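Local coordinates for protein 2-hydroxyisobutanoyl-CoA mutase large subunit (Aquincola tertiaricarbonis, PDB 4R3U) that catalyses, together with a small cobalamin-binding subunit, the interconversion of 2-hydroxyisobutyryl-CoA and (S)-3-hydroxybutyryl-CoA, at residues S229-I232 against V233-I236; A210-L213 against K214-M217; N280-K284 against T285-V289. All coordinates share one frame; numbering follows the deposited sequence.

Interaction 1 (S229-I232 against V233-I236)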
loop_
_atom_site.group_PDB
_atom_site.type_symbol
_atom_site.label_atom_id
_atom_site.label_comp_id
_atom_site.label_asym_id
_atom_site.label_seq_id
_atom_site.Cartn_x
_atom_site.Cartn_y
_atom_site.Cartn_z
ATOM N N SER A 229 -37.181 14.196 12.972
ATOM C CA SER A 229 -36.133 13.659 12.099
ATOM C C SER A 229 -35.785 12.187 12.401
ATOM O O SER A 229 -35.388 11.441 11.488
ATOM C CB SER A 229 -34.880 14.507 12.194
ATOM O OG SER A 229 -35.143 15.809 11.721
ATOM N N VAL A 230 -35.907 11.784 13.689
ATOM C CA VAL A 230 -35.635 10.409 14.129
ATOM C C VAL A 230 -36.817 9.537 13.706
ATOM O O VAL A 230 -36.628 8.398 13.225
ATOM C CB VAL A 230 -35.275 10.345 15.635
ATOM C CG1 VAL A 230 -35.280 8.909 16.164
ATOM C CG2 VAL A 230 -33.917 11.002 15.880
ATOM N N ARG A 231 -38.027 10.118 13.801
ATOM C CA ARG A 231 -39.262 9.468 13.374
ATOM C C ARG A 231 -39.180 9.120 11.846
ATOM O O ARG A 231 -39.664 8.068 11.431
ATOM C CB ARG A 231 -40.472 10.377 13.729
ATOM C CG ARG A 231 -41.818 9.929 13.168
ATOM C CD ARG A 231 -42.101 10.557 11.818
ATOM N NE ARG A 231 -43.308 9.998 11.202
ATOM C CZ ARG A 231 -44.530 10.508 11.334
ATOM N NH1 ARG A 231 -44.728 11.602 12.064
ATOM N NH2 ARG A 231 -45.560 9.935 10.732
ATOM N N ILE A 232 -38.543 9.988 11.031
ATOM C CA ILE A 232 -38.381 9.717 9.606
ATOM C C ILE A 232 -37.474 8.485 9.443
ATOM O O ILE A 232 -37.867 7.541 8.739
ATOM C CB ILE A 232 -37.917 10.955 8.773
ATOM C CG1 ILE A 232 -38.964 12.075 8.776
ATOM C CG2 ILE A 232 -37.624 10.549 7.324
ATOM C CD1 ILE A 232 -38.394 13.459 8.553
ATOM N N VAL A 233 -36.301 8.460 10.142
ATOM C CA VAL A 233 -35.382 7.310 10.125
ATOM C C VAL A 233 -36.146 6.029 10.492
ATOM O O VAL A 233 -36.014 5.001 9.826
ATOM C CB VAL A 233 -34.138 7.531 11.019
ATOM C CG1 VAL A 233 -33.173 6.357 10.910
ATOM C CG2 VAL A 233 -33.424 8.829 10.637
ATOM N N ARG A 234 -36.994 6.129 11.512
ATOM C CA ARG A 234 -37.831 5.037 12.001
ATOM C C ARG A 234 -38.776 4.593 10.888
ATOM O O ARG A 234 -38.834 3.408 10.583
ATOM C CB ARG A 234 -38.584 5.526 13.240
ATOM C CG ARG A 234 -39.348 4.487 14.022
ATOM C CD ARG A 234 -40.550 5.147 14.675
ATOM N NE ARG A 234 -41.486 5.658 13.670
ATOM C CZ ARG A 234 -42.627 6.280 13.936
ATOM N NH1 ARG A 234 -43.401 6.704 12.952
ATOM N NH2 ARG A 234 -43.001 6.487 15.187
ATOM N N ASP A 235 -39.468 5.535 10.238
ATOM C CA ASP A 235 -40.353 5.224 9.102
ATOM C C ASP A 235 -39.599 4.575 7.927
ATOM O O ASP A 235 -40.127 3.681 7.263
ATOM C CB ASP A 235 -41.080 6.478 8.623
ATOM C CG ASP A 235 -42.132 7.008 9.556
ATOM O OD1 ASP A 235 -42.242 6.493 10.687
ATOM O OD2 ASP A 235 -42.821 7.960 9.172
ATOM N N ILE A 236 -38.364 5.018 7.689
ATOM C CA ILE A 236 -37.540 4.421 6.638
ATOM C C ILE A 236 -37.275 2.968 7.025
ATOM O O ILE A 236 -37.485 2.070 6.207
ATOM C CB ILE A 236 -36.231 5.217 6.365
ATOM C CG1 ILE A 236 -36.536 6.603 5.770
ATOM C CG2 ILE A 236 -35.284 4.421 5.468
ATOM C CD1 ILE A 236 -35.304 7.608 5.849
#
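Arg-231, Arg-234 and Asp-235 form a salt-bridge network along one side of helix 226-243, closed over a single helical turn. Arg-231 NE donates to Asp-235 OD2 at 2.9 Å; the oxygen lies near the guanidinium plane but is itself met from above the carboxylate plane, the two flat groups standing 80° apart. Asp-235 OD1 takes the second arginine: Arg-234 NH1 reaches its syn lone pair at 2.6 Å, almost in the guanidinium plane. With Arg-231 CG anti to the backbone N (chi1 172°) and the chain bent at the next bond, CG sits over one face of the Arg-234 guanidinium, 3.6 Å from Arg-234 NH1. This brings Arg-231 NE to 3.7 Å from Arg-234 NH1, a like-charge approach that the shared carboxylate probably offsets. Replacing Asp-235 by an asparagine would probably leave these two arginines close together without the negative charge between them. Asp-235 OD2 also accepts from Leu-539 N, while Arg-231 NH1 and NH2 reach the carbonyls of Ala-532 and Val-531. Away from the charges, Ile-232 CG2 meets Ile-236 CD1 at 4.0 Å. Both isoleucines pack on Trp-184 of helix 183-196, Val-230 and Val-233 lie against helix 264-283, and Arg-231 and Ile-232 touch Trp-564 of helix 553-564.

Interaction 2 (A210-L213 against K214-M217)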
loop_
_atom_site.group_PDB
_atom_site.type_symbol
_atom_site.label_atom_id
_atom_site.label_comp_id
_atom_site.label_asym_id
_atom_site.label_seq_id
_atom_site.Cartn_x
_atom_site.Cartn_y
_atom_site.Cartn_z
ATOM N N ALA A 210 -29.292 7.816 5.576
ATOM C CA ALA A 210 -30.388 8.156 6.502
ATOM C C ALA A 210 -30.091 8.566 7.969
ATOM O O ALA A 210 -30.868 9.322 8.552
ATOM C CB ALA A 210 -31.474 7.090 6.439
ATOM N N ASP A 211 -29.003 8.064 8.560
ATOM C CA ASP A 211 -28.587 8.343 9.952
ATOM C C ASP A 211 -28.495 9.827 10.245
ATOM O O ASP A 211 -27.518 10.474 9.888
ATOM C CB ASP A 211 -27.242 7.639 10.296
ATOM C CG ASP A 211 -26.741 7.782 11.722
ATOM O OD1 ASP A 211 -27.381 8.523 12.522
ATOM O OD2 ASP A 211 -25.700 7.191 12.034
ATOM N N ILE A 212 -29.507 10.338 10.935
ATOM C CA ILE A 212 -29.588 11.754 11.307
ATOM C C ILE A 212 -28.833 12.117 12.593
ATOM O O ILE A 212 -28.336 13.227 12.714
ATOM C CB ILE A 212 -31.042 12.267 11.267
ATOM C CG1 ILE A 212 -31.111 13.777 11.044
ATOM C CG2 ILE A 212 -31.871 11.796 12.487
ATOM C CD1 ILE A 212 -30.872 14.218 9.635
ATOM N N LEU A 213 -28.708 11.187 13.524
ATOM C CA LEU A 213 -28.004 11.452 14.781
ATOM C C LEU A 213 -26.553 11.889 14.550
ATOM O O LEU A 213 -26.093 12.871 15.152
ATOM C CB LEU A 213 -28.170 10.278 15.784
ATOM C CG LEU A 213 -29.664 9.939 16.186
ATOM C CD1 LEU A 213 -29.771 8.667 16.970
ATOM C CD2 LEU A 213 -30.334 11.060 16.935
ATOM N N LYS A 214 -25.896 11.273 13.562
ATOM C CA LYS A 214 -24.525 11.600 13.215
ATOM C C LYS A 214 -24.426 12.928 12.481
ATOM O O LYS A 214 -23.345 13.492 12.399
ATOM C CB LYS A 214 -23.864 10.433 12.444
ATOM C CG LYS A 214 -24.407 10.157 11.058
ATOM C CD LYS A 214 -23.627 10.842 9.952
ATOM C CE LYS A 214 -24.039 10.270 8.615
ATOM N NZ LYS A 214 -25.398 10.718 8.162
ATOM N N GLU A 215 -25.555 13.417 11.923
ATOM C CA GLU A 215 -25.648 14.713 11.229
ATOM C C GLU A 215 -25.580 15.835 12.258
ATOM O O GLU A 215 -24.839 16.791 12.064
ATOM C CB GLU A 215 -26.943 14.795 10.406
ATOM C CG GLU A 215 -26.940 13.900 9.158
ATOM C CD GLU A 215 -25.804 14.162 8.191
ATOM O OE1 GLU A 215 -25.375 15.327 8.088
ATOM O OE2 GLU A 215 -25.272 13.193 7.612
ATOM N N TYR A 216 -26.300 15.680 13.391
ATOM C CA TYR A 216 -26.254 16.660 14.487
ATOM C C TYR A 216 -24.872 16.660 15.145
ATOM O O TYR A 216 -24.332 17.713 15.485
ATOM C CB TYR A 216 -27.360 16.390 15.526
ATOM C CG TYR A 216 -28.756 16.513 14.958
ATOM C CD1 TYR A 216 -29.264 17.747 14.558
ATOM C CD2 TYR A 216 -29.580 15.400 14.834
ATOM C CE1 TYR A 216 -30.544 17.860 14.007
ATOM C CE2 TYR A 216 -30.865 15.503 14.297
ATOM C CZ TYR A 216 -31.339 16.732 13.873
ATOM O OH TYR A 216 -32.600 16.831 13.327
ATOM N N MET A 217 -24.308 15.461 15.293
ATOM C CA MET A 217 -23.018 15.178 15.889
ATOM C C MET A 217 -21.859 15.651 14.983
ATOM O O MET A 217 -20.899 16.260 15.477
ATOM C CB MET A 217 -22.888 13.648 16.054
ATOM C CG MET A 217 -23.517 13.070 17.267
ATOM S SD MET A 217 -22.840 11.399 17.487
ATOM C CE MET A 217 -23.958 10.792 18.713
#
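Asp-211 and Lys-214 grip each other through side chain and backbone where the loop after strand 206-208 turns into helix 213-219. Asp-211 OD1 accepts the capping bond from Lys-214 N, a long one at 3.3 Å whose donor comes from well above the carboxylate plane. The same oxygen bonds Tyr-278 OH, and Asp-211 OD2 accepts from Ser-253 N, so both carboxylate oxygens have partners in this buried setting. In return Lys-214 NZ bonds Asp-211 O at 2.7 Å, in the carbonyl plane. The lysine chain doubles back to do this: CG lies between the backbone N and the carbonyl carbon (chi1 68°), 3.4 Å from Asp-211 OD2, and further bends follow at chi2 and chi4. Lys-214 NZ also makes a salt bridge of 2.5 Å to Glu-215 OE2, on the anti side, and a bond to Asn-180 OD1. Glu-215 OE2 accepts from Gln-219 NE2 as well, and Glu-215 OE1 from Glu-221 N. Ile-212 O serves two donors, Glu-215 N at 2.9 Å from above the carbonyl plane and Tyr-216 N at 3.3 Å nearly in line with the C=O bond. Ile-212 CG1 packs on Tyr-216 CE2 at 3.7 Å, while the phenol OH bonds Tyr-224 O. Leu-213 and Met-217 face helices 264-283 and 446-451, Ile-212 leans on Val-233 of helix 226-243, and Ala-210 is backbone-bonded to Ile-179, just past the adjacent strand 175-178.

Interaction 3 (N280-K284 against T285-V289)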
loop_
_atom_site.group_PDB
_atom_site.type_symbol
_atom_site.label_atom_id
_atom_site.label_comp_id
_atom_site.label_asym_id
_atom_site.label_seq_id
_atom_site.Cartn_x
_atom_site.Cartn_y
_atom_site.Cartn_z
ATOM N N ASN A 280 -34.290 1.388 19.981
ATOM C CA ASN A 280 -35.318 1.748 20.971
ATOM C C ASN A 280 -36.532 2.408 20.298
ATOM O O ASN A 280 -37.669 2.058 20.615
ATOM C CB ASN A 280 -34.739 2.663 22.048
ATOM C CG ASN A 280 -33.785 1.995 23.017
ATOM O OD1 ASN A 280 -33.925 0.828 23.381
ATOM N ND2 ASN A 280 -32.823 2.749 23.516
ATOM N N GLU A 281 -36.284 3.327 19.346
ATOM C CA GLU A 281 -37.322 4.030 18.599
ATOM C C GLU A 281 -38.146 3.108 17.721
ATOM O O GLU A 281 -39.364 3.282 17.650
ATOM C CB GLU A 281 -36.717 5.181 17.767
ATOM C CG GLU A 281 -36.826 6.557 18.399
ATOM C CD GLU A 281 -37.913 6.777 19.421
ATOM O OE1 GLU A 281 -37.643 6.551 20.623
ATOM O OE2 GLU A 281 -39.035 7.156 19.023
ATOM N N VAL A 282 -37.479 2.150 17.033
ATOM C CA VAL A 282 -38.134 1.168 16.158
ATOM C C VAL A 282 -38.927 0.139 16.985
ATOM O O VAL A 282 -40.079 -0.111 16.668
ATOM C CB VAL A 282 -37.173 0.505 15.130
ATOM C CG1 VAL A 282 -37.935 -0.427 14.193
ATOM C CG2 VAL A 282 -36.416 1.559 14.317
ATOM N N THR A 283 -38.329 -0.421 18.054
ATOM C CA THR A 283 -38.997 -1.420 18.896
ATOM C C THR A 283 -40.189 -0.869 19.662
ATOM O O THR A 283 -41.124 -1.627 19.958
ATOM C CB THR A 283 -38.023 -2.226 19.766
ATOM O OG1 THR A 283 -37.333 -1.349 20.650
ATOM C CG2 THR A 283 -37.050 -3.036 18.943
ATOM N N LYS A 284 -40.177 0.470 19.917
ATOM C CA LYS A 284 -41.233 1.234 20.587
ATOM C C LYS A 284 -42.542 1.121 19.790
ATOM O O LYS A 284 -43.614 1.171 20.383
ATOM C CB LYS A 284 -40.794 2.698 20.704
ATOM C CG LYS A 284 -41.417 3.506 21.832
ATOM C CD LYS A 284 -40.915 4.963 21.769
ATOM C CE LYS A 284 -41.922 5.963 22.335
ATOM N NZ LYS A 284 -41.768 7.332 21.750
ATOM N N THR A 285 -42.448 0.913 18.454
ATOM C CA THR A 285 -43.597 0.743 17.536
ATOM C C THR A 285 -44.221 -0.653 17.678
ATOM O O THR A 285 -45.231 -0.944 17.036
ATOM C CB THR A 285 -43.162 0.915 16.046
ATOM O OG1 THR A 285 -42.360 -0.204 15.650
ATOM C CG2 THR A 285 -42.437 2.220 15.770
ATOM N N GLY A 286 -43.587 -1.513 18.461
ATOM C CA GLY A 286 -44.017 -2.889 18.640
ATOM C C GLY A 286 -43.349 -3.839 17.668
ATOM O O GLY A 286 -43.646 -5.040 17.658
ATOM N N MET A 287 -42.432 -3.309 16.831
ATOM C CA MET A 287 -41.664 -4.116 15.885
ATOM C C MET A 287 -40.570 -4.814 16.671
ATOM O O MET A 287 -39.799 -4.147 17.355
ATOM C CB MET A 287 -41.061 -3.261 14.761
ATOM C CG MET A 287 -40.252 -4.076 13.784
ATOM S SD MET A 287 -39.892 -3.252 12.239
ATOM C CE MET A 287 -41.467 -3.462 11.420
ATOM N N HIS A 288 -40.531 -6.153 16.602
ATOM C CA HIS A 288 -39.543 -6.972 17.282
ATOM C C HIS A 288 -38.210 -6.727 16.610
ATOM O O HIS A 288 -38.146 -6.620 15.382
ATOM C CB HIS A 288 -39.930 -8.460 17.166
ATOM C CG HIS A 288 -39.078 -9.395 17.983
ATOM N ND1 HIS A 288 -37.778 -9.712 17.608
ATOM C CD2 HIS A 288 -39.379 -10.074 19.114
ATOM C CE1 HIS A 288 -37.326 -10.539 18.538
ATOM N NE2 HIS A 288 -38.249 -10.789 19.462
ATOM N N VAL A 289 -37.146 -6.664 17.423
ATOM C CA VAL A 289 -35.749 -6.479 17.003
ATOM C C VAL A 289 -35.365 -7.353 15.810
ATOM O O VAL A 289 -34.714 -6.868 14.883
ATOM C CB VAL A 289 -34.722 -6.641 18.157
ATOM C CG1 VAL A 289 -33.456 -5.845 17.867
ATOM C CG2 VAL A 289 -35.313 -6.257 19.513
HETATM O O HOH W 1 -40.633 -4.792 19.895
#
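Val-282 and Met-287 run alongside each other in the same direction, Val-282 CG1 touching Met-287 SD at 4.0 Å. Thr-283 and Val-289 instead slant across one another, methyl on methyl, with Thr-283 CG2 at 3.7 Å from Val-289 CG2. The threonine shows its methyl here because its hydroxyl, at chi1 61°, turns back up the helix to bond Val-279 O. Thr-285 bends in a similar way (chi1 70°), which drops OG1 onto Val-282 O; the bond measures a very short 2.5 Å, and Thr-285 N reaches the same carbonyl from above its plane at 3.1 Å. These bonds belong to the C-terminal end of helix 264-283, where a type I beta turn from Thr-283 to Gly-286 closes with Gly-286 N on Thr-283 O at 2.9 Å. Gly-286 leaves the helical conformation with phi 92°, where a beta carbon would jam against the preceding carbonyl oxygen. The chain then doubles back over Thr-283, whose CA-H points at Met-287 O, 3.2 Å from Thr-283 CA. One water links Thr-283 O with Met-287 O, weakly at the second. Phe-292 packs against Val-282, Thr-283 and Met-287.

Interaction 1 is the middle member, touching both others. Ser-229 OG lies 3.2 Å from Tyr-216 OH of interaction 2, and Val-230 CG2 packs on Leu-213 CD2 at 3.7 Å. Towards interaction 3, Val-230 CG1 meets Glu-281 CG at 3.6 Å, and Arg-234 CD packs on Thr-285 CG2. Interactions 2 and 3 stay apart, their nearest atoms about 8 Å from each other. Interaction 2 is nearest the active site: the Lys-214 side chain is about 6 Å from a bound 3-hydroxybutanoyl-CoA and about 3 Å from those of substrate-binding Gln-209 and His-256, and the Glu-215 side chain is about 6 Å from cobalamin. The Ile-236 side chain of interaction 1 is about 11 Å from a bound 3-hydroxybutanoyl-CoA.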